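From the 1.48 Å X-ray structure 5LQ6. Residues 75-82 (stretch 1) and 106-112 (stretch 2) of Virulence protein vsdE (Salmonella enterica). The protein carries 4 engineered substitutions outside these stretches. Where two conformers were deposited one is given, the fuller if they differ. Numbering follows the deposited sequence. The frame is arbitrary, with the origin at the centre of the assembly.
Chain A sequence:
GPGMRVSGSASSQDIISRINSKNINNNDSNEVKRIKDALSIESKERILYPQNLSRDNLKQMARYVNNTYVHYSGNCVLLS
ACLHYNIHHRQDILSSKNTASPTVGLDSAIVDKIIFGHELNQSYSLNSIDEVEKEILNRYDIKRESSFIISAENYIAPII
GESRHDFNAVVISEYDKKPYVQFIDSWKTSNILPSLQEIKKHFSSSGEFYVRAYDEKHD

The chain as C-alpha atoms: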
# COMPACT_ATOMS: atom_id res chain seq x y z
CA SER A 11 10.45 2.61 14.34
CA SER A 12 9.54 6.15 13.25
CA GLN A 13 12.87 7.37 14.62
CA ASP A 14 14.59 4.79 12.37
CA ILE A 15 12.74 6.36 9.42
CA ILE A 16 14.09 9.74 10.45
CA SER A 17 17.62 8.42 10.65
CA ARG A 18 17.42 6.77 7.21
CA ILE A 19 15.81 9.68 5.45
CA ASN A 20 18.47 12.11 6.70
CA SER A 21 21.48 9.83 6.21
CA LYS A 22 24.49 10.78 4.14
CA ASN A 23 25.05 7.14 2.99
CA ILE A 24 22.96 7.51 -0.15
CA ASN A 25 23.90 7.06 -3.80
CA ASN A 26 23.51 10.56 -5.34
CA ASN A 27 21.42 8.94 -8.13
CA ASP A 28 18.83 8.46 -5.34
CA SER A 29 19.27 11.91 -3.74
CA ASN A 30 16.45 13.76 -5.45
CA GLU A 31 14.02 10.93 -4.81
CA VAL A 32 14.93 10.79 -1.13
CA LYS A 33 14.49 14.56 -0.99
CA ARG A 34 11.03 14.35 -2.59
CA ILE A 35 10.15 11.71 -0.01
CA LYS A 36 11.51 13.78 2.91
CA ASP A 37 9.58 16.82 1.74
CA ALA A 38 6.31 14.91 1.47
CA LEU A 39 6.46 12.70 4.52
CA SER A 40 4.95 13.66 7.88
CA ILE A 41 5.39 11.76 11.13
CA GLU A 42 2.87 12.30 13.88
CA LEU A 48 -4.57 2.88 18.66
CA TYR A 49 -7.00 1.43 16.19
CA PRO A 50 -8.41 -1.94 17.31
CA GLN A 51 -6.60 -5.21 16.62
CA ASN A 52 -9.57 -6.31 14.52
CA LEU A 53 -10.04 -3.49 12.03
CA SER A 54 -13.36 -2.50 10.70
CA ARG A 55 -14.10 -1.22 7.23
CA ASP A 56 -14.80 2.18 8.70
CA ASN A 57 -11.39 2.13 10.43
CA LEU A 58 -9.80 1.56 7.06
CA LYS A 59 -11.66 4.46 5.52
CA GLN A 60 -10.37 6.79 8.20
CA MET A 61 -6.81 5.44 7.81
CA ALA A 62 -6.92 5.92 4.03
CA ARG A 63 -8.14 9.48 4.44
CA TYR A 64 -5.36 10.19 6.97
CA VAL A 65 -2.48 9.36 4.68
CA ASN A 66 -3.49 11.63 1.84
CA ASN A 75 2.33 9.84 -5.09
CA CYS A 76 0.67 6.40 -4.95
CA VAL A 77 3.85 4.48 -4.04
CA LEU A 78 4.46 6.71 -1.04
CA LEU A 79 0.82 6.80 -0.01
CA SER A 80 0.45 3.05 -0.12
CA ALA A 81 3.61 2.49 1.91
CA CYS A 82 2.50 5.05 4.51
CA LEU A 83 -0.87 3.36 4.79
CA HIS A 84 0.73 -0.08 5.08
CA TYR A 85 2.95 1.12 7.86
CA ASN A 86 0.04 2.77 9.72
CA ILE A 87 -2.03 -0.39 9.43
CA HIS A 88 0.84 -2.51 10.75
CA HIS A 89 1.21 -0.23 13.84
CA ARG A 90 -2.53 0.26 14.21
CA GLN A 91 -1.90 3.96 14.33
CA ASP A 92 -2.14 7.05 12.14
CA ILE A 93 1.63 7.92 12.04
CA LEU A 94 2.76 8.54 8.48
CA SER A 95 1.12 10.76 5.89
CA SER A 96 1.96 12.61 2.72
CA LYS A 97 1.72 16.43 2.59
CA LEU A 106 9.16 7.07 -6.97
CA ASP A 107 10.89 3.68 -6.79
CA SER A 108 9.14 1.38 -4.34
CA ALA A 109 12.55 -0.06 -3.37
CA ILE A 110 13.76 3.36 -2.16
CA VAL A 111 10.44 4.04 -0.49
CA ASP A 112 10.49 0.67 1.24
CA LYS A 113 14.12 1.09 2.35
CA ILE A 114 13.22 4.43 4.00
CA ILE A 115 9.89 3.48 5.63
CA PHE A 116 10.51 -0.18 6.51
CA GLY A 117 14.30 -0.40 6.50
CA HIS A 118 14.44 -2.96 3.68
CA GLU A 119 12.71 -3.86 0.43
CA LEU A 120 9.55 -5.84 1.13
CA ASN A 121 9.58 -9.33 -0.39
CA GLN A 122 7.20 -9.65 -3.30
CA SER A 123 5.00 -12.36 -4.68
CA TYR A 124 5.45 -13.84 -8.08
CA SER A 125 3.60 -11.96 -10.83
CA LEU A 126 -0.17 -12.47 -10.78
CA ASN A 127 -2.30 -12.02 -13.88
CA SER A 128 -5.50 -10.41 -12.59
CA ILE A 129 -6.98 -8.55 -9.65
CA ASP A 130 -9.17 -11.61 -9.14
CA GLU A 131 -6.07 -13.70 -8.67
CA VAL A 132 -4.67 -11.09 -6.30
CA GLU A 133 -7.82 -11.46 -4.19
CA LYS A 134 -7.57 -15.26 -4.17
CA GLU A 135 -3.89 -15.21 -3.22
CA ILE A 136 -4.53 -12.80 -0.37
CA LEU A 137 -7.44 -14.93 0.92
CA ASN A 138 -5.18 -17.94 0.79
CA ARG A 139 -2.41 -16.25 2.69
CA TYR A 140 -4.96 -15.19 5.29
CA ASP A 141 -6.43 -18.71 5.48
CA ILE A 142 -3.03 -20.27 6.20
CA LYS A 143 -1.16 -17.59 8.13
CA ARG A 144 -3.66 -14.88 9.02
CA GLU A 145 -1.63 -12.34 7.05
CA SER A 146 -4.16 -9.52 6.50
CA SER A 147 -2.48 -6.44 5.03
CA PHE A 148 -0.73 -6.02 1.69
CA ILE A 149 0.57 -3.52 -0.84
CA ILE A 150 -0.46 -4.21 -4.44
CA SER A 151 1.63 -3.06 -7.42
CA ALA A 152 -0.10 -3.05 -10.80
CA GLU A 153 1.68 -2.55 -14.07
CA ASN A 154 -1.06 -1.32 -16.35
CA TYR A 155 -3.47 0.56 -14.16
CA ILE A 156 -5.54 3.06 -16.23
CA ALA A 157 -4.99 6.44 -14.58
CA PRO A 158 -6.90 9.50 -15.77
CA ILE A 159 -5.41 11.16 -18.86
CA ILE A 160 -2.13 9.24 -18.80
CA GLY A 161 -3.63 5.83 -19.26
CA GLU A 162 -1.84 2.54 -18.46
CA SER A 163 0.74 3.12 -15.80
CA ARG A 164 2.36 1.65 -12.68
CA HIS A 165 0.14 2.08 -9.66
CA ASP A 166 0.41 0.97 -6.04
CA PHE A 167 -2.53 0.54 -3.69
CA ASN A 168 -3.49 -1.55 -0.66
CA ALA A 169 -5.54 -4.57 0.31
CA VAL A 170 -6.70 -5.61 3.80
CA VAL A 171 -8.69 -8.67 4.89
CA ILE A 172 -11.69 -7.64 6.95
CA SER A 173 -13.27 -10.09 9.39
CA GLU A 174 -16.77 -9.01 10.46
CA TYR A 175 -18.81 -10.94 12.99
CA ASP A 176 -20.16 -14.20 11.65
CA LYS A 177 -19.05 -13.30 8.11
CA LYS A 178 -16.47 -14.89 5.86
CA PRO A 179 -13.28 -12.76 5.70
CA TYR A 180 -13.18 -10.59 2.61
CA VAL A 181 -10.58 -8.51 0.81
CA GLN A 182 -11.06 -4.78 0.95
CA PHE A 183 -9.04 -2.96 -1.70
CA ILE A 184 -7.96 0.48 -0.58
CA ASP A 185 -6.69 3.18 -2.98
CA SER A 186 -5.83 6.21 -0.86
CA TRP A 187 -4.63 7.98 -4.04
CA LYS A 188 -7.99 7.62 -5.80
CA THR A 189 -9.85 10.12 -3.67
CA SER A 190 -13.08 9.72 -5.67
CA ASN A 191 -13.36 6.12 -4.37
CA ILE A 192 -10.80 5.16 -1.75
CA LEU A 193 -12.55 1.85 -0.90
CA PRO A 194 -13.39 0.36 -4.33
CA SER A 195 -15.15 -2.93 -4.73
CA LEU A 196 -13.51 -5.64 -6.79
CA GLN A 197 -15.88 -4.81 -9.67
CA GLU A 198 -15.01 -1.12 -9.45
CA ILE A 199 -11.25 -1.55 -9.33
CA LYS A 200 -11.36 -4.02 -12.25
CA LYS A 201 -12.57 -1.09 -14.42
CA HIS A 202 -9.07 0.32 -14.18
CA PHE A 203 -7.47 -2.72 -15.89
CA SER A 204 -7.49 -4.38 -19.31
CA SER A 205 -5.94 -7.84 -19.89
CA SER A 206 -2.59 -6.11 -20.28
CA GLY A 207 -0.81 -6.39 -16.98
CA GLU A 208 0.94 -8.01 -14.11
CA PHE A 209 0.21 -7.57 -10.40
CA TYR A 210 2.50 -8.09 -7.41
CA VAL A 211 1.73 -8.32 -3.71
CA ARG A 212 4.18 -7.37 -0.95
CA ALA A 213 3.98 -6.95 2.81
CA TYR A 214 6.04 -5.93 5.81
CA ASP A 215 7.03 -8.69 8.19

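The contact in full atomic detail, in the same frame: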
# COMPACT_ATOMS: atom_id res chain seq x y z
N ASN A 75 1.71 10.93 -4.40
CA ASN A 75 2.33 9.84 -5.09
C ASN A 75 1.82 8.48 -4.51
O ASN A 75 1.91 8.24 -3.32
CB ASN A 75 3.83 9.91 -4.94
CG ASN A 75 4.52 8.81 -5.65
OD1 ASN A 75 4.60 7.69 -5.12
ND2 ASN A 75 5.02 9.09 -6.83
N CYS A 76 1.33 7.63 -5.40
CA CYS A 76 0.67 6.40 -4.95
C CYS A 76 1.61 5.41 -4.27
O CYS A 76 1.20 4.67 -3.34
CB CYS A 76 -0.02 5.70 -6.10
SG CYS A 76 1.01 5.10 -7.43
N VAL A 77 2.88 5.40 -4.66
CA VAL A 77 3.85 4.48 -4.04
C VAL A 77 4.09 4.93 -2.60
O VAL A 77 4.08 4.13 -1.65
CB VAL A 77 5.14 4.42 -4.82
CG1 VAL A 77 6.19 3.62 -4.07
CG2 VAL A 77 4.87 3.87 -6.20
N LEU A 78 4.27 6.24 -2.40
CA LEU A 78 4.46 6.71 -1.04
C LEU A 78 3.23 6.56 -0.17
O LEU A 78 3.31 6.10 0.98
CB LEU A 78 4.93 8.20 -1.05
CG LEU A 78 5.26 8.80 0.33
CD1 LEU A 78 6.32 8.04 1.13
CD2 LEU A 78 5.67 10.24 0.14
N LEU A 79 2.08 6.92 -0.74
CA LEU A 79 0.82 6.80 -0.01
C LEU A 79 0.56 5.39 0.46
O LEU A 79 0.17 5.14 1.59
CB LEU A 79 -0.35 7.30 -0.83
CG LEU A 79 -0.45 8.80 -1.11
CD1 LEU A 79 -1.51 9.04 -2.12
CD2 LEU A 79 -0.75 9.48 0.22
N SER A 80 0.75 4.44 -0.45
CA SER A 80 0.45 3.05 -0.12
C SER A 80 1.38 2.49 0.94
O SER A 80 0.98 1.69 1.76
CB SER A 80 0.50 2.20 -1.37
OG SER A 80 -0.43 2.60 -2.35
N ALA A 81 2.65 2.92 0.91
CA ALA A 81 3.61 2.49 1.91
C ALA A 81 3.31 3.10 3.28
O ALA A 81 3.35 2.41 4.30
CB ALA A 81 5.00 2.87 1.45
N CYS A 82 2.95 4.36 3.30
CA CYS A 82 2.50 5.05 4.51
C CYS A 82 1.31 4.32 5.14
O CYS A 82 1.25 4.03 6.31
CB CYS A 82 2.09 6.48 4.23
SG CYS A 82 3.47 7.62 3.96
N LEU A 106 8.52 7.69 -8.13
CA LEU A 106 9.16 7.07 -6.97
C LEU A 106 9.32 5.55 -7.08
O LEU A 106 8.37 4.82 -7.35
CB LEU A 106 8.37 7.38 -5.69
CG LEU A 106 8.33 8.81 -5.18
CD1 LEU A 106 7.74 8.82 -3.79
CD2 LEU A 106 9.70 9.47 -5.14
N ASP A 107 10.53 5.10 -6.80
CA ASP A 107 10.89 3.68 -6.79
C ASP A 107 10.43 3.10 -5.46
O ASP A 107 10.78 3.61 -4.37
CB ASP A 107 12.41 3.59 -6.95
CG ASP A 107 12.96 2.17 -6.90
OD1 ASP A 107 12.20 1.18 -6.79
OD2 ASP A 107 14.21 2.08 -7.04
N SER A 108 9.63 2.05 -5.54
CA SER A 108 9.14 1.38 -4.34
C SER A 108 10.28 0.82 -3.50
O SER A 108 10.11 0.69 -2.30
CB SER A 108 8.05 0.34 -4.61
OG SER A 108 8.53 -0.72 -5.38
N ALA A 109 11.40 0.45 -4.13
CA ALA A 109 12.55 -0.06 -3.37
C ALA A 109 13.11 1.04 -2.43
O ALA A 109 13.40 0.79 -1.26
CB ALA A 109 13.64 -0.52 -4.31
N ILE A 110 13.28 2.24 -2.97
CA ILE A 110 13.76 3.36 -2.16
C ILE A 110 12.74 3.70 -1.10
O ILE A 110 13.07 3.89 0.08
CB ILE A 110 14.09 4.60 -3.04
CG1 ILE A 110 15.22 4.24 -4.00
CG2 ILE A 110 14.38 5.85 -2.18
CD1 ILE A 110 15.60 5.40 -4.91
N VAL A 111 11.46 3.74 -1.47
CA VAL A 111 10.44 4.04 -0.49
C VAL A 111 10.42 2.99 0.62
O VAL A 111 10.33 3.33 1.81
CB VAL A 111 9.02 4.20 -1.13
CG1 VAL A 111 7.90 4.23 -0.12
CG2 VAL A 111 9.00 5.43 -2.05
N ASP A 112 10.52 1.71 0.27
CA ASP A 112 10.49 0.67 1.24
C ASP A 112 11.74 0.73 2.17
O ASP A 112 11.64 0.54 3.37
CB ASP A 112 10.46 -0.72 0.58
CG ASP A 112 9.11 -1.14 0.09
OD1 ASP A 112 8.06 -0.43 0.29
OD2 ASP A 112 9.09 -2.28 -0.51

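No hydrogen bond links these two stretches: the side-chain oxygens of N75 and D107 each accept from backbone N-H groups of their own stretch, and the contact is left mainly to apolar packing. The division illustrates how a helix N-terminus can be satisfied locally while its neighbours build a core. In stretch 1, N75 OD1 accepts from L78 N at 3.1 Å and, more weakly, from V77 N at 2.9 Å; in stretch 2, the N-cap D107 points away from the partner and its OD1 accepts from A109 N at 2.9 Å.

The helices run at 36° to one another, their axes approaching to 9.8 Å, and small or branched side chains fill the space between. V77, buried and with chi1 in t, is central: its CG1 lies 3.7 Å from S108 CA and 3.9 Å from V111 CG2, while its CG2 reaches L106 O at 3.8 Å. The CA-to-CB bond of S108 points sideways, so V77 CG1 meets both S108 CA and, at 3.8 Å, S108 CB, while the hydroxyl lies farther off. One turn further along, A81 CB meets V111 CG1 at 3.6 Å, the short methyl allowing the valine to sit close against the helix. L106, before the helix, extends its longer side chain across the start of stretch 1, placing CD1 4.0 Å from L78 CB and 3.6 Å from N75 OD1. Together the stretches bury 322 Å².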